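Local structure of lactate dehydrogenase (Eimeria maxima, 6CT6) at residues M195-I200 against L299-E304. The protein probably catalyses the NADH-dependent interconversion of pyruvate and lactate, as lactate dehydrogenases do, and is bound here to NADH and the pyruvate analogue oxamate. Sequence-based numbering, arbitrary orientation.
Sequences MRYITI and LDLNQE. With GLC (alpha-D-glucopyranose), chain E.
Arg196 and Tyr197 reach side by side to one backbone carbonyl, that of Asp300. Arg196 leaves with CG anti to the backbone N (chi1 176°), then bends at chi3, which brings the edge of its guanidinium to the opposite loop. There NH2 donates to Asp300 O at 3.2 Å, with the oxygen near the guanidinium plane but the nitrogen above the plane of the carbonyl; an N-H...O angle of 138° marks a bent bond. Tyr197 OH makes a second, weak hydrogen bond to the same oxygen at 3.4 Å. This carbonyl belongs to the centre of an inverse gamma turn, closed by the weak bond from Leu301 N to Leu299 O.

Tyrosine suits its place because its ring is apolar up to the hydroxyl: Tyr197 CE1 lies 4.3 Å from Leu299 CD2, and its CE2 lies 4.1 Å from CD2 of Leu301, whose side chain it crosses at about a right angle. Met182 of strand 179-184 also packs on Tyr197 and Leu299. Arg196 meets Asn302 tip to tip, NE to ND2 at 3.6 Å, with planes 27° apart; both atoms are donors, so this is packing. Each polar end turns to Glu305 instead: arginine, long and rich in N-H groups, adds a salt bridge from NE to its carboxylate, while asparagine's short arm lets OD1 accept from its backbone N.

On one flank lies a glucose, whose O1 and O2 both donate to Glu304 OE2, a carboxylate oxygen able to take two hydroxyls; Met195 CB approaches its O3 at 3.4 Å. Within the lactate/malate dehydrogenase C-terminal domain, the contact thus ties the segment leading into strand 199-200 of the antiparallel sheet to the loop entering helix 303-328, with Asn302 as a classic N-cap beside the pocket in which a glucose is bound in the crystal.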
loop_
_atom_site.group_PDB
_atom_site.type_symbol
_atom_site.label_atom_id
_atom_site.label_comp_id
_atom_site.label_asym_id
_atom_site.label_seq_id
_atom_site.Cartn_x
_atom_site.Cartn_y
_atom_site.Cartn_z
ATOM N N MET B 195 27.466 7.151 -11.887
ATOM C CA MET B 195 27.591 8.521 -11.400
ATOM C C MET B 195 27.931 9.490 -12.524
ATOM O O MET B 195 27.590 10.676 -12.442
ATOM C CB MET B 195 28.650 8.588 -10.300
ATOM C CG MET B 195 28.451 7.572 -9.182
ATOM S SD MET B 195 26.779 7.584 -8.491
ATOM C CE MET B 195 26.858 9.015 -7.418
ATOM N N ARG B 196 28.591 9.010 -13.582
ATOM C CA ARG B 196 28.973 9.892 -14.680
ATOM C C ARG B 196 27.765 10.335 -15.496
ATOM O O ARG B 196 27.800 11.401 -16.121
ATOM C CB ARG B 196 29.991 9.191 -15.582
ATOM C CG ARG B 196 30.395 9.988 -16.817
ATOM C CD ARG B 196 31.607 9.374 -17.512
ATOM N NE ARG B 196 31.290 8.146 -18.239
ATOM C CZ ARG B 196 30.907 8.093 -19.513
ATOM N NH1 ARG B 196 30.775 9.202 -20.225
ATOM N NH2 ARG B 196 30.649 6.919 -20.079
ATOM N N TYR B 197 26.694 9.542 -15.501
ATOM C CA TYR B 197 25.520 9.806 -16.321
ATOM C C TYR B 197 24.413 10.541 -15.568
ATOM O O TYR B 197 23.340 10.762 -16.139
ATOM C CB TYR B 197 24.963 8.496 -16.885
ATOM C CG TYR B 197 25.678 7.958 -18.109
ATOM C CD1 TYR B 197 25.344 8.401 -19.383
ATOM C CD2 TYR B 197 26.660 6.981 -17.995
ATOM C CE1 TYR B 197 25.980 7.902 -20.508
ATOM C CE2 TYR B 197 27.302 6.474 -19.116
ATOM C CZ TYR B 197 26.955 6.939 -20.369
ATOM O OH TYR B 197 27.586 6.445 -21.490
ATOM N N ILE B 198 24.636 10.922 -14.309
ATOM C CA ILE B 198 23.624 11.679 -13.578
ATOM C C ILE B 198 23.487 13.051 -14.218
ATOM O O ILE B 198 24.486 13.749 -14.437
ATOM C CB ILE B 198 23.995 11.812 -12.092
ATOM C CG1 ILE B 198 24.067 10.438 -11.413
ATOM C CG2 ILE B 198 22.984 12.715 -11.367
ATOM C CD1 ILE B 198 24.653 10.495 -10.007
ATOM N N THR B 199 22.252 13.450 -14.519
ATOM C CA THR B 199 21.999 14.788 -15.030
ATOM C C THR B 199 20.864 15.444 -14.259
ATOM O O THR B 199 19.976 14.773 -13.722
ATOM C CB THR B 199 21.656 14.791 -16.531
ATOM O OG1 THR B 199 20.398 14.141 -16.754
ATOM C CG2 THR B 199 22.746 14.101 -17.343
ATOM N N ILE B 200 20.921 16.769 -14.203
ATOM C CA ILE B 200 19.846 17.599 -13.683
ATOM C C ILE B 200 19.208 18.267 -14.898
ATOM O O ILE B 200 19.762 19.215 -15.467
ATOM C CB ILE B 200 20.352 18.627 -12.666
ATOM C CG1 ILE B 200 21.234 17.963 -11.600
ATOM C CG2 ILE B 200 19.179 19.362 -12.027
ATOM C CD1 ILE B 200 20.575 16.826 -10.829
ATOM N N LEU B 299 24.785 1.870 -23.741
ATOM C CA LEU B 299 25.533 3.033 -23.292
ATOM C C LEU B 299 26.978 2.971 -23.779
ATOM O O LEU B 299 27.560 1.895 -23.942
ATOM C CB LEU B 299 25.509 3.117 -21.765
ATOM C CG LEU B 299 24.133 3.228 -21.098
ATOM C CD1 LEU B 299 24.258 3.081 -19.587
ATOM C CD2 LEU B 299 23.472 4.546 -21.443
ATOM N N ASP B 300 27.560 4.148 -24.006
ATOM C CA ASP B 300 28.962 4.251 -24.413
ATOM C C ASP B 300 29.841 4.330 -23.164
ATOM O O ASP B 300 30.466 5.346 -22.851
ATOM C CB ASP B 300 29.163 5.453 -25.329
ATOM C CG ASP B 300 30.559 5.512 -25.918
ATOM O OD1 ASP B 300 31.241 4.466 -25.944
ATOM O OD2 ASP B 300 30.974 6.604 -26.361
ATOM N N LEU B 301 29.869 3.214 -22.437
ATOM C CA LEU B 301 30.631 3.135 -21.200
ATOM C C LEU B 301 32.126 3.270 -21.472
ATOM O O LEU B 301 32.645 2.802 -22.490
ATOM C CB LEU B 301 30.360 1.809 -20.484
ATOM C CG LEU B 301 28.922 1.516 -20.041
ATOM C CD1 LEU B 301 28.808 0.119 -19.439
ATOM C CD2 LEU B 301 28.453 2.558 -19.040
ATOM N N ASN B 302 32.820 3.916 -20.539
ATOM C CA ASN B 302 34.267 4.024 -20.602
ATOM C C ASN B 302 34.903 2.768 -20.005
ATOM O O ASN B 302 34.220 1.847 -19.547
ATOM C CB ASN B 302 34.731 5.296 -19.892
ATOM C CG ASN B 302 34.455 5.276 -18.396
ATOM O OD1 ASN B 302 34.271 4.217 -17.798
ATOM N ND2 ASN B 302 34.434 6.458 -17.783
ATOM N N GLN B 303 36.236 2.734 -19.997
ATOM C CA GLN B 303 36.942 1.516 -19.608
ATOM C C GLN B 303 36.704 1.180 -18.140
ATOM O O GLN B 303 36.428 0.025 -17.797
ATOM C CB GLN B 303 38.434 1.668 -19.902
ATOM C CG GLN B 303 38.729 2.131 -21.321
ATOM C CD GLN B 303 37.952 1.350 -22.361
ATOM O OE1 GLN B 303 38.010 0.122 -22.404
ATOM N NE2 GLN B 303 37.205 2.062 -23.198
ATOM N N GLU B 304 36.806 2.174 -17.253
ATOM C CA GLU B 304 36.552 1.917 -15.838
ATOM C C GLU B 304 35.155 1.348 -15.626
ATOM O O GLU B 304 34.970 0.401 -14.851
ATOM C CB GLU B 304 36.725 3.197 -15.018
ATOM C CG GLU B 304 36.189 3.082 -13.590
ATOM C CD GLU B 304 36.441 4.322 -12.757
ATOM O OE1 GLU B 304 37.353 5.102 -13.101
ATOM O OE2 GLU B 304 35.718 4.516 -11.756
HETATM C C1 GLC E . 33.064 4.541 -8.644
HETATM C C2 GLC E . 32.394 5.454 -9.730
HETATM C C3 GLC E . 32.753 6.936 -9.493
HETATM C C4 GLC E . 32.347 7.239 -8.075
HETATM C C5 GLC E . 33.346 6.500 -7.208
HETATM C C6 GLC E . 33.056 6.969 -5.770
HETATM O O1 GLC E . 34.361 4.209 -9.054
HETATM O O2 GLC E . 32.834 5.095 -11.012
HETATM O O3 GLC E . 31.992 7.742 -10.348
HETATM O O4 GLC E . 32.499 8.614 -7.836
HETATM O O5 GLC E . 33.088 5.111 -7.312
HETATM O O6 GLC E . 31.687 6.783 -5.529
#